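Local structure of lectin (Trichosanthes anguina, 4HR6) at residues B[28-33]-B[93-98]; B[35-40]-B[55-60]; B[118-123]-B[144-149]; B[150-155]-B[169-174]. The protein forms one chain of a nontoxic three-chain seed lectin homologous to type II ribosome-inactivating proteins, a lectin with a beta-trefoil that probably binds carbohydrate. All coordinates share one frame; numbering follows the deposited sequence.

Interaction 1. Residues B[28-33]-B[93-98]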
# COMPACT_ATOMS: atom_id res chain seq x y z
N VAL B 28 -18.62 12.07 -13.75
CA VAL B 28 -19.05 13.33 -14.38
C VAL B 28 -20.53 13.40 -14.75
O VAL B 28 -21.07 14.49 -14.88
CB VAL B 28 -18.21 13.65 -15.64
CG1 VAL B 28 -16.75 13.73 -15.30
CG2 VAL B 28 -18.43 12.65 -16.74
N ALA B 29 -21.15 12.26 -14.99
CA ALA B 29 -22.53 12.23 -15.42
C ALA B 29 -23.10 10.84 -15.24
O ALA B 29 -22.36 9.87 -15.09
CB ALA B 29 -22.62 12.60 -16.89
N TYR B 30 -24.43 10.76 -15.25
CA TYR B 30 -25.09 9.45 -15.35
C TYR B 30 -26.40 9.56 -16.11
O TYR B 30 -26.96 10.65 -16.25
CB TYR B 30 -25.35 8.83 -13.97
CG TYR B 30 -26.62 9.29 -13.27
CD1 TYR B 30 -27.78 8.51 -13.31
CD2 TYR B 30 -26.65 10.47 -12.57
CE1 TYR B 30 -28.94 8.92 -12.65
CE2 TYR B 30 -27.79 10.89 -11.93
CZ TYR B 30 -28.93 10.11 -11.97
OH TYR B 30 -30.04 10.54 -11.33
N GLN B 31 -26.90 8.40 -16.51
CA GLN B 31 -28.20 8.26 -17.15
C GLN B 31 -28.95 7.05 -16.58
O GLN B 31 -28.39 5.96 -16.50
CB GLN B 31 -28.03 8.05 -18.66
CG GLN B 31 -29.32 8.34 -19.42
CD GLN B 31 -29.36 7.74 -20.82
OE1 GLN B 31 -28.41 7.12 -21.27
NE2 GLN B 31 -30.49 7.91 -21.49
N PRO B 32 -30.21 7.24 -16.15
CA PRO B 32 -31.03 6.06 -15.88
C PRO B 32 -31.37 5.34 -17.19
O PRO B 32 -31.72 6.00 -18.14
CB PRO B 32 -32.31 6.64 -15.26
CG PRO B 32 -32.04 8.08 -14.99
CD PRO B 32 -30.91 8.49 -15.88
N ALA B 33 -31.25 4.02 -17.22
CA ALA B 33 -31.64 3.23 -18.41
C ALA B 33 -33.10 3.44 -18.81
O ALA B 33 -34.00 3.49 -17.94
CB ALA B 33 -31.38 1.75 -18.18
N SER B 93 -31.37 3.05 -6.70
CA SER B 93 -32.78 3.41 -6.89
C SER B 93 -33.04 4.89 -6.91
O SER B 93 -33.81 5.36 -7.73
CB SER B 93 -33.66 2.76 -5.80
OG SER B 93 -33.64 1.35 -5.98
N ASN B 94 -32.41 5.62 -5.98
CA ASN B 94 -32.59 7.05 -5.90
C ASN B 94 -32.09 7.78 -7.15
O ASN B 94 -32.70 8.76 -7.59
CB ASN B 94 -31.87 7.63 -4.69
CG ASN B 94 -32.42 7.12 -3.38
OD1 ASN B 94 -33.61 6.89 -3.22
ND2 ASN B 94 -31.52 6.94 -2.42
N LEU B 95 -30.94 7.33 -7.68
CA LEU B 95 -30.42 7.86 -8.93
C LEU B 95 -31.34 7.51 -10.09
O LEU B 95 -31.58 8.34 -10.95
CB LEU B 95 -29.02 7.32 -9.24
CG LEU B 95 -27.79 7.79 -8.46
CD1 LEU B 95 -26.53 7.74 -9.31
CD2 LEU B 95 -27.96 9.17 -7.89
N PHE B 96 -31.83 6.28 -10.12
CA PHE B 96 -32.74 5.84 -11.16
C PHE B 96 -34.01 6.68 -11.23
O PHE B 96 -34.45 7.03 -12.33
CB PHE B 96 -33.11 4.38 -10.99
CG PHE B 96 -33.95 3.83 -12.10
CD1 PHE B 96 -33.36 3.35 -13.26
CD2 PHE B 96 -35.33 3.78 -12.00
CE1 PHE B 96 -34.12 2.82 -14.28
CE2 PHE B 96 -36.10 3.27 -13.02
CZ PHE B 96 -35.50 2.79 -14.17
N ASN B 97 -34.57 7.03 -10.07
CA ASN B 97 -35.76 7.86 -9.98
C ASN B 97 -35.44 9.34 -10.03
O ASN B 97 -36.35 10.16 -9.99
CB ASN B 97 -36.49 7.59 -8.66
CG ASN B 97 -36.95 6.15 -8.53
OD1 ASN B 97 -36.85 5.55 -7.47
ND2 ASN B 97 -37.45 5.59 -9.62
N ALA B 98 -34.14 9.67 -10.06
CA ALA B 98 -33.70 11.06 -10.07
C ALA B 98 -34.36 11.86 -8.95
O ALA B 98 -34.79 12.99 -9.14
CB ALA B 98 -33.96 11.70 -11.43

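Interaction 2. Residues B[35-40]-B[55-60]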
# COMPACT_ATOMS: atom_id res chain seq x y z
N SER B 35 -34.33 6.23 -20.22
CA SER B 35 -34.77 7.61 -20.00
C SER B 35 -34.19 8.51 -21.09
O SER B 35 -33.18 8.16 -21.70
CB SER B 35 -34.31 8.07 -18.62
OG SER B 35 -34.71 9.42 -18.36
N HIS B 36 -34.81 9.67 -21.31
CA HIS B 36 -34.27 10.72 -22.21
C HIS B 36 -33.61 11.82 -21.45
O HIS B 36 -33.33 12.86 -22.02
CB HIS B 36 -35.37 11.41 -23.03
CG HIS B 36 -36.40 10.48 -23.53
ND1 HIS B 36 -36.08 9.36 -24.25
CD2 HIS B 36 -37.75 10.48 -23.39
CE1 HIS B 36 -37.19 8.70 -24.54
NE2 HIS B 36 -38.21 9.36 -24.04
N GLU B 37 -33.41 11.62 -20.15
CA GLU B 37 -32.74 12.59 -19.30
C GLU B 37 -31.37 12.04 -18.93
O GLU B 37 -31.19 10.83 -18.82
CB GLU B 37 -33.53 12.82 -18.03
CG GLU B 37 -35.00 13.12 -18.24
CD GLU B 37 -35.25 14.46 -18.90
OE1 GLU B 37 -34.59 15.45 -18.56
OE2 GLU B 37 -36.13 14.52 -19.77
N SER B 38 -30.42 12.96 -18.74
CA SER B 38 -29.13 12.65 -18.21
C SER B 38 -28.77 13.77 -17.23
O SER B 38 -29.36 14.86 -17.25
CB SER B 38 -28.10 12.52 -19.34
OG SER B 38 -27.93 13.75 -20.04
N TYR B 39 -27.82 13.49 -16.34
CA TYR B 39 -27.50 14.44 -15.29
C TYR B 39 -26.00 14.59 -15.20
O TYR B 39 -25.27 13.60 -15.17
CB TYR B 39 -28.10 14.00 -13.96
CG TYR B 39 -29.58 13.79 -14.05
CD1 TYR B 39 -30.09 12.58 -14.47
CD2 TYR B 39 -30.46 14.81 -13.75
CE1 TYR B 39 -31.44 12.39 -14.59
CE2 TYR B 39 -31.82 14.63 -13.87
CZ TYR B 39 -32.31 13.40 -14.29
OH TYR B 39 -33.66 13.17 -14.43
N PHE B 40 -25.55 15.84 -15.20
CA PHE B 40 -24.14 16.18 -15.28
C PHE B 40 -23.80 16.97 -14.06
O PHE B 40 -24.60 17.82 -13.64
CB PHE B 40 -23.86 17.03 -16.52
CG PHE B 40 -23.76 16.24 -17.79
CD1 PHE B 40 -24.89 15.72 -18.39
CD2 PHE B 40 -22.53 16.02 -18.39
CE1 PHE B 40 -24.79 15.00 -19.57
CE2 PHE B 40 -22.42 15.29 -19.56
CZ PHE B 40 -23.56 14.78 -20.16
N ASP B 55 -28.00 12.36 -27.18
CA ASP B 55 -29.39 12.17 -27.54
C ASP B 55 -30.30 12.14 -26.31
O ASP B 55 -31.24 11.37 -26.26
CB ASP B 55 -29.53 10.84 -28.29
CG ASP B 55 -29.09 9.67 -27.43
OD1 ASP B 55 -28.00 9.75 -26.82
OD2 ASP B 55 -29.84 8.69 -27.33
N THR B 56 -30.01 12.99 -25.31
CA THR B 56 -30.83 13.11 -24.11
C THR B 56 -30.96 14.57 -23.78
O THR B 56 -30.22 15.39 -24.30
CB THR B 56 -30.20 12.35 -22.89
OG1 THR B 56 -29.02 13.01 -22.43
CG2 THR B 56 -29.85 10.97 -23.28
N HIS B 57 -31.91 14.91 -22.92
CA HIS B 57 -31.94 16.22 -22.31
C HIS B 57 -30.88 16.18 -21.22
O HIS B 57 -30.98 15.37 -20.32
CB HIS B 57 -33.29 16.53 -21.67
CG HIS B 57 -34.45 16.39 -22.60
ND1 HIS B 57 -35.43 15.43 -22.42
CD2 HIS B 57 -34.78 17.06 -23.73
CE1 HIS B 57 -36.31 15.53 -23.40
NE2 HIS B 57 -35.94 16.50 -24.21
N GLN B 58 -29.88 17.05 -21.32
CA GLN B 58 -28.76 17.06 -20.40
C GLN B 58 -29.03 18.04 -19.29
O GLN B 58 -28.97 19.23 -19.48
CB GLN B 58 -27.47 17.43 -21.13
CG GLN B 58 -27.07 16.45 -22.23
CD GLN B 58 -25.89 16.92 -23.06
OE1 GLN B 58 -25.75 18.10 -23.29
NE2 GLN B 58 -25.03 16.01 -23.48
N ASN B 59 -29.32 17.53 -18.11
CA ASN B 59 -29.53 18.40 -16.95
C ASN B 59 -28.22 18.59 -16.21
O ASN B 59 -27.39 17.69 -16.16
CB ASN B 59 -30.55 17.77 -16.02
CG ASN B 59 -31.86 17.52 -16.72
OD1 ASN B 59 -32.64 18.44 -16.89
ND2 ASN B 59 -32.08 16.28 -17.16
N VAL B 60 -28.06 19.77 -15.64
CA VAL B 60 -26.87 20.12 -14.88
C VAL B 60 -27.24 20.18 -13.40
O VAL B 60 -28.11 20.94 -13.00
CB VAL B 60 -26.31 21.48 -15.34
CG1 VAL B 60 -25.04 21.82 -14.58
CG2 VAL B 60 -26.04 21.44 -16.83

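Interaction 3. Residues B[118-123]-B[144-149]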
# COMPACT_ATOMS: atom_id res chain seq x y z
N SER B 118 -11.79 1.17 -5.92
CA SER B 118 -10.90 0.80 -7.01
C SER B 118 -9.49 1.37 -6.79
O SER B 118 -8.52 0.80 -7.27
CB SER B 118 -11.44 1.29 -8.36
OG SER B 118 -12.68 0.64 -8.67
N LYS B 119 -9.40 2.50 -6.10
CA LYS B 119 -8.12 3.17 -5.91
C LYS B 119 -7.28 2.50 -4.82
O LYS B 119 -6.04 2.52 -4.88
CB LYS B 119 -8.35 4.62 -5.52
CG LYS B 119 -8.99 5.50 -6.58
CD LYS B 119 -9.33 6.86 -5.98
CE LYS B 119 -9.91 7.81 -7.01
NZ LYS B 119 -10.35 9.06 -6.35
N PHE B 120 -7.96 1.95 -3.80
CA PHE B 120 -7.32 1.47 -2.58
C PHE B 120 -7.81 0.06 -2.18
O PHE B 120 -9.00 -0.13 -1.97
CB PHE B 120 -7.59 2.40 -1.42
CG PHE B 120 -7.03 3.78 -1.58
CD1 PHE B 120 -5.69 4.03 -1.32
CD2 PHE B 120 -7.83 4.83 -2.01
CE1 PHE B 120 -5.16 5.30 -1.47
CE2 PHE B 120 -7.31 6.11 -2.17
CZ PHE B 120 -5.97 6.34 -1.89
N ARG B 121 -6.88 -0.88 -2.04
CA ARG B 121 -7.16 -2.22 -1.52
C ARG B 121 -7.81 -2.20 -0.14
O ARG B 121 -8.75 -2.94 0.12
CB ARG B 121 -5.88 -3.07 -1.51
CG ARG B 121 -5.36 -3.43 -2.90
CD ARG B 121 -4.58 -4.75 -2.88
NE ARG B 121 -4.21 -5.18 -4.22
CZ ARG B 121 -3.11 -4.78 -4.89
NH1 ARG B 121 -2.23 -3.95 -4.34
NH2 ARG B 121 -2.89 -5.24 -6.13
N PHE B 122 -7.38 -1.29 0.73
CA PHE B 122 -7.97 -1.17 2.06
C PHE B 122 -9.47 -0.86 2.02
O PHE B 122 -10.25 -1.38 2.84
CB PHE B 122 -7.23 -0.10 2.87
CG PHE B 122 -7.73 0.04 4.26
CD1 PHE B 122 -7.39 -0.90 5.22
CD2 PHE B 122 -8.55 1.09 4.62
CE1 PHE B 122 -7.86 -0.78 6.52
CE2 PHE B 122 -9.03 1.21 5.91
CZ PHE B 122 -8.67 0.28 6.87
N ILE B 123 -9.88 -0.04 1.06
CA ILE B 123 -11.28 0.33 0.93
C ILE B 123 -12.05 -0.79 0.26
O ILE B 123 -13.13 -1.14 0.67
CB ILE B 123 -11.47 1.68 0.19
CG1 ILE B 123 -10.84 2.80 1.00
CG2 ILE B 123 -12.95 1.98 -0.03
CD1 ILE B 123 -10.81 4.13 0.27
N VAL B 144 -11.21 7.87 5.14
CA VAL B 144 -11.29 9.26 4.71
C VAL B 144 -9.94 9.86 4.36
O VAL B 144 -9.85 10.59 3.37
CB VAL B 144 -12.03 10.11 5.76
CG1 VAL B 144 -11.80 11.59 5.53
CG2 VAL B 144 -13.52 9.80 5.70
N SER B 145 -8.90 9.56 5.14
CA SER B 145 -7.56 10.10 4.89
C SER B 145 -6.95 9.56 3.58
O SER B 145 -6.20 10.25 2.91
CB SER B 145 -6.62 9.85 6.08
OG SER B 145 -6.35 8.48 6.29
N LEU B 146 -7.29 8.33 3.22
CA LEU B 146 -6.89 7.79 1.93
C LEU B 146 -7.60 8.53 0.80
O LEU B 146 -6.97 8.94 -0.17
CB LEU B 146 -7.21 6.30 1.85
CG LEU B 146 -6.45 5.36 2.77
CD1 LEU B 146 -7.03 3.95 2.65
CD2 LEU B 146 -4.97 5.35 2.42
N GLU B 147 -8.91 8.72 0.93
CA GLU B 147 -9.69 9.40 -0.12
C GLU B 147 -9.17 10.82 -0.36
O GLU B 147 -8.92 11.21 -1.50
CB GLU B 147 -11.17 9.45 0.26
CG GLU B 147 -11.85 8.08 0.22
CD GLU B 147 -13.27 8.11 0.77
OE1 GLU B 147 -13.75 9.19 1.14
OE2 GLU B 147 -13.92 7.06 0.85
N ASP B 148 -8.98 11.56 0.72
CA ASP B 148 -8.55 12.94 0.64
C ASP B 148 -7.10 13.12 0.15
O ASP B 148 -6.76 14.18 -0.36
CB ASP B 148 -8.73 13.62 2.00
CG ASP B 148 -10.20 13.82 2.37
OD1 ASP B 148 -11.10 13.69 1.52
OD2 ASP B 148 -10.44 14.12 3.55
N ASN B 149 -6.25 12.10 0.30
CA ASN B 149 -4.83 12.22 -0.09
C ASN B 149 -4.41 11.49 -1.34
O ASN B 149 -3.22 11.48 -1.67
CB ASN B 149 -3.94 11.75 1.07
CG ASN B 149 -3.88 12.76 2.19
OD1 ASN B 149 -3.32 13.82 2.03
ND2 ASN B 149 -4.48 12.44 3.30
O HOH W 1 -9.62 10.07 -3.80

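Interaction 4. Residues B[150-155]-B[169-174]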
# COMPACT_ATOMS: atom_id res chain seq x y z
N TRP B 150 -5.35 10.89 -2.07
CA TRP B 150 -5.00 10.07 -3.24
C TRP B 150 -4.18 10.81 -4.29
O TRP B 150 -3.24 10.27 -4.87
CB TRP B 150 -6.26 9.54 -3.89
CG TRP B 150 -6.03 8.77 -5.11
CD1 TRP B 150 -5.41 7.57 -5.21
CD2 TRP B 150 -6.45 9.12 -6.44
NE1 TRP B 150 -5.40 7.14 -6.51
CE2 TRP B 150 -6.02 8.07 -7.29
CE3 TRP B 150 -7.12 10.21 -6.99
CZ2 TRP B 150 -6.26 8.08 -8.67
CZ3 TRP B 150 -7.36 10.22 -8.36
CH2 TRP B 150 -6.94 9.16 -9.19
N SER B 151 -4.59 12.05 -4.57
CA SER B 151 -3.88 12.87 -5.54
C SER B 151 -2.45 13.12 -5.11
O SER B 151 -1.52 12.97 -5.89
CB SER B 151 -4.59 14.21 -5.72
OG SER B 151 -3.89 14.96 -6.70
N GLU B 152 -2.30 13.53 -3.87
CA GLU B 152 -1.01 13.83 -3.27
C GLU B 152 -0.11 12.58 -3.16
O GLU B 152 1.08 12.67 -3.42
CB GLU B 152 -1.25 14.42 -1.89
CG GLU B 152 -0.03 14.92 -1.16
CD GLU B 152 0.70 16.06 -1.86
OE1 GLU B 152 0.09 16.77 -2.67
OE2 GLU B 152 1.90 16.23 -1.59
N ILE B 153 -0.70 11.44 -2.78
CA ILE B 153 0.03 10.16 -2.75
C ILE B 153 0.49 9.79 -4.13
O ILE B 153 1.63 9.40 -4.32
CB ILE B 153 -0.84 9.00 -2.22
CG1 ILE B 153 -1.05 9.13 -0.72
CG2 ILE B 153 -0.24 7.63 -2.53
CD1 ILE B 153 -2.16 8.26 -0.19
N SER B 154 -0.39 9.89 -5.11
CA SER B 154 0.06 9.65 -6.48
C SER B 154 1.24 10.55 -6.89
O SER B 154 2.17 10.10 -7.53
CB SER B 154 -1.09 9.87 -7.47
OG SER B 154 -2.21 9.07 -7.22
N LEU B 155 1.17 11.84 -6.57
CA LEU B 155 2.27 12.76 -6.88
C LEU B 155 3.57 12.32 -6.20
O LEU B 155 4.62 12.32 -6.82
CB LEU B 155 1.95 14.19 -6.42
CG LEU B 155 3.08 15.23 -6.57
CD1 LEU B 155 3.46 15.45 -8.01
CD2 LEU B 155 2.65 16.56 -6.00
N SER B 169 7.30 15.26 0.24
CA SER B 169 6.50 15.79 1.31
C SER B 169 5.84 14.65 2.10
O SER B 169 5.58 13.58 1.56
CB SER B 169 5.46 16.76 0.72
OG SER B 169 4.21 16.66 1.38
N VAL B 170 5.59 14.89 3.38
CA VAL B 170 4.94 13.91 4.24
C VAL B 170 3.44 13.82 3.94
O VAL B 170 2.80 14.83 3.72
CB VAL B 170 5.14 14.27 5.73
CG1 VAL B 170 4.30 13.40 6.64
CG2 VAL B 170 6.61 14.14 6.09
N VAL B 171 2.91 12.60 3.89
CA VAL B 171 1.46 12.37 3.84
C VAL B 171 0.99 11.85 5.21
O VAL B 171 1.61 10.97 5.77
CB VAL B 171 1.10 11.33 2.79
CG1 VAL B 171 -0.41 11.08 2.78
CG2 VAL B 171 1.59 11.76 1.41
N GLU B 172 -0.12 12.40 5.70
CA GLU B 172 -0.67 12.05 6.99
C GLU B 172 -1.83 11.08 6.83
O GLU B 172 -2.90 11.45 6.38
CB GLU B 172 -1.17 13.31 7.70
CG GLU B 172 -0.17 14.45 7.67
CD GLU B 172 -0.46 15.52 8.69
OE1 GLU B 172 -1.57 16.08 8.69
OE2 GLU B 172 0.43 15.81 9.50
N LEU B 173 -1.60 9.82 7.20
CA LEU B 173 -2.66 8.82 7.17
C LEU B 173 -3.00 8.34 8.57
O LEU B 173 -2.21 8.50 9.50
CB LEU B 173 -2.23 7.64 6.32
CG LEU B 173 -1.98 7.90 4.83
CD1 LEU B 173 -1.62 6.60 4.15
CD2 LEU B 173 -3.20 8.53 4.17
N TYR B 174 -4.19 7.78 8.71
CA TYR B 174 -4.65 7.22 9.95
C TYR B 174 -4.85 5.72 9.83
O TYR B 174 -5.20 5.24 8.77
CB TYR B 174 -5.96 7.88 10.37
CG TYR B 174 -5.76 9.28 10.81
CD1 TYR B 174 -5.82 10.33 9.90
CD2 TYR B 174 -5.46 9.58 12.14
CE1 TYR B 174 -5.62 11.64 10.30
CE2 TYR B 174 -5.26 10.88 12.55
CZ TYR B 174 -5.34 11.91 11.62
OH TYR B 174 -5.13 13.21 12.01

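Interaction 1. Residues B[28-33]-B[93-98]
P32 and F96 bring the end of strand 26-32 up against the last turn of helix 85-96, their CA atoms 5.0 Å apart, just before the helix closes at A98 in a Schellman motif. The polar link between the two elements is made by Y30, whose phenol reaches the helix end and donates from OH to L95 O over 2.7 Å. The hydroxyl comes in at 123° to the C=O bond, tilted 15° from the carbonyl plane. That oxygen also accepts from A98 N (3.0 Å), one of the two bonds by which the Schellman motif ends the helix, and two donors thus grip one carbonyl at the helix terminus. L95 uses its side chain on the same tyrosine: CD1 stands over the centre of one ring face in a CH-pi contact, 4.0 Å from the centroid, while L95 CB lies 3.8 Å from Y30 CE1. Further along, P32 CB packs on F96 CD1 at 4.0 Å. F96 CG is anti to the backbone N (chi1 -175°), on the side from which the ring reaches P32 and brings CE1 within 3.7 Å of A33 O. The ring of Y39 meets that of Y30, and L95 also packs on L103, F107 and I110 of helix 103-119. This is helix-on-sheet packing within the N-terminal region of the ribosome-inactivating-protein fold, where a mixed sheet is backed by helices.

Interaction 2. Residues B[35-40]-B[55-60]
Residues 37-40 and 57-60 pair in parallel, E37 beside H57 and F40 beside V60, and their backbones are joined by four N-H...O=C bonds. The first is H57 N to H36 O (2.7 Å) and the last F40 N to N59 O (2.8 Å), with S38 supplying both its N and its O in between. On the face carrying E37, H57 and N59, side chains add a second set of bonds. The E37 chain bends at chi2 (-68°), which turns CD back toward the neighbouring strand. N59 ND2 then donates almost straight (174°) to the anti lone pair of E37 OE1 at 3.0 Å, with its other proton going to S38 O at 3.1 Å. S38 O is held by N59 N and N59 ND2 from opposite faces of its carbonyl plane. H57 ND1 donates a His-carboxylate hydrogen bond to E37 OE2 at 2.9 Å, arriving from above the carboxylate plane, 48° out of it. The two strands are the ends of a beta-alpha-beta crossover through helix 46-51, and strand 57-60 is the outermost strand of the mixed sheet in this chain. On the S38 and F40 side, S38 OG lies 2.7 Å from OG1 of T56, just before strand 57-60, and T56 OG1 is also bonded to F53 O. Apolar contact comes from F40 CE1 against Q58 CG (3.8 Å), with F49 of the crossover helix stacked on the F40 ring.

Interaction 3. Residues B[118-123]-B[144-149]
F120 packing on L146 makes this a buried, largely apolar helix contact about 9 Å from the centre of the chain, measured centre to centre, where the junction between helix 103-119 and helix 121-132 meets helix 141-159. F120 sits in that junction, at the N-cap position of the second helix, and its ring lies flat against the partner helix. L146 CB stands over the centre of one ring face, 3.9 Å from the centroid, in a CH-pi contact. L146 O lies 3.3 Å from F120 CZ, and L146 CD2 comes to 3.9 Å from F120 CE1. The other branch meets helix 121-132: L146 CD1 touches F122 CD2 at 3.8 Å, the two side chains crossing at about a right angle. The F122 ring also stacks on Y264 of a neighbouring lectin chain. I123 CD1 rests on E147 CG at 4.1 Å, whereas the carboxylate of E147 is engaged by R78 and Q112. Beside this apolar patch one water bridges the helices, accepting from K119 NZ (2.8 Å) and donating to E147 O (2.7 Å). K119 NZ also forms a salt bridge with E116 and a cation-pi contact with W150. E116 to F120 (EASKF) probably correspond to the EAxRF-type signature of ribosome-inactivating proteins, so the contact would back the region that holds the adenine-binding cleft in toxic relatives.

Interaction 4. Residues B[150-155]-B[169-174]
The carboxylate of E152 approaches S169 through one oxygen, OE2, which lies 3.8 Å from S169 OG, too long for a hydrogen bond. The other flat group, the indole of W150, lies two residues earlier on the helix; it carries S154 OG over one face, 3.8 Å above the plane and offset toward the rim, and meets the F120 ring with the planes at about 75°. That hydroxyl is held by its bond to W150 O (2.8 Å), an oxygen that also accepts from S154 N on the opposite face of its carbonyl plane, and W150 NE1 itself is bonded to L197 O. E152 OE1 accepts from ND2 of residue N1 of a neighbouring lectin chain, and OE2 from Q156 NE2. Helix 141-159 here lies across a beta hairpin of strands 166-174 and 180-185: the axes of 150-155 and 170-174 run at 141° with a closest approach of 9.5 Å, a helix laid over a two-stranded antiparallel sheet. The packing itself is apolar and small in area. I153 CG1 touches V171 CG1 at 4.1 Å, the two side chains crossing at about a right angle. The tip of the isoleucine, CD1, reaches on to L173 CD2 at 4.5 Å. V171 CG2 turns to the glutamate instead: E152 CG, placed anti to its backbone N (chi1 -174°), lies 4.4 Å from it. N149, S145 and L146 of the same helix extend this contact along V171 and L173.

In the fold
The four contacts form two pairs. Interaction 2 is nested within the loop closed by interaction 1; their centres lie about 10 Å apart, and they share the mixed sheet through neighbouring strands 26-32 and 37-40. Interactions 3 and 4 follow in series, also 10 Å apart, and both use helix 141-159, with F120 touching W150 between them. Interaction 4 lies on the other side of the chain's centre, about 32 and 36 Å from interactions 1 and 2, centre to centre. Consecutive helices 85-96 and 103-119 connect interactions 1 and 3. The sheet-bearing end is thus joined through helices to the hairpin of strands 166-174 and 180-185, and interactions 3 and 4 also meet other lectin chains.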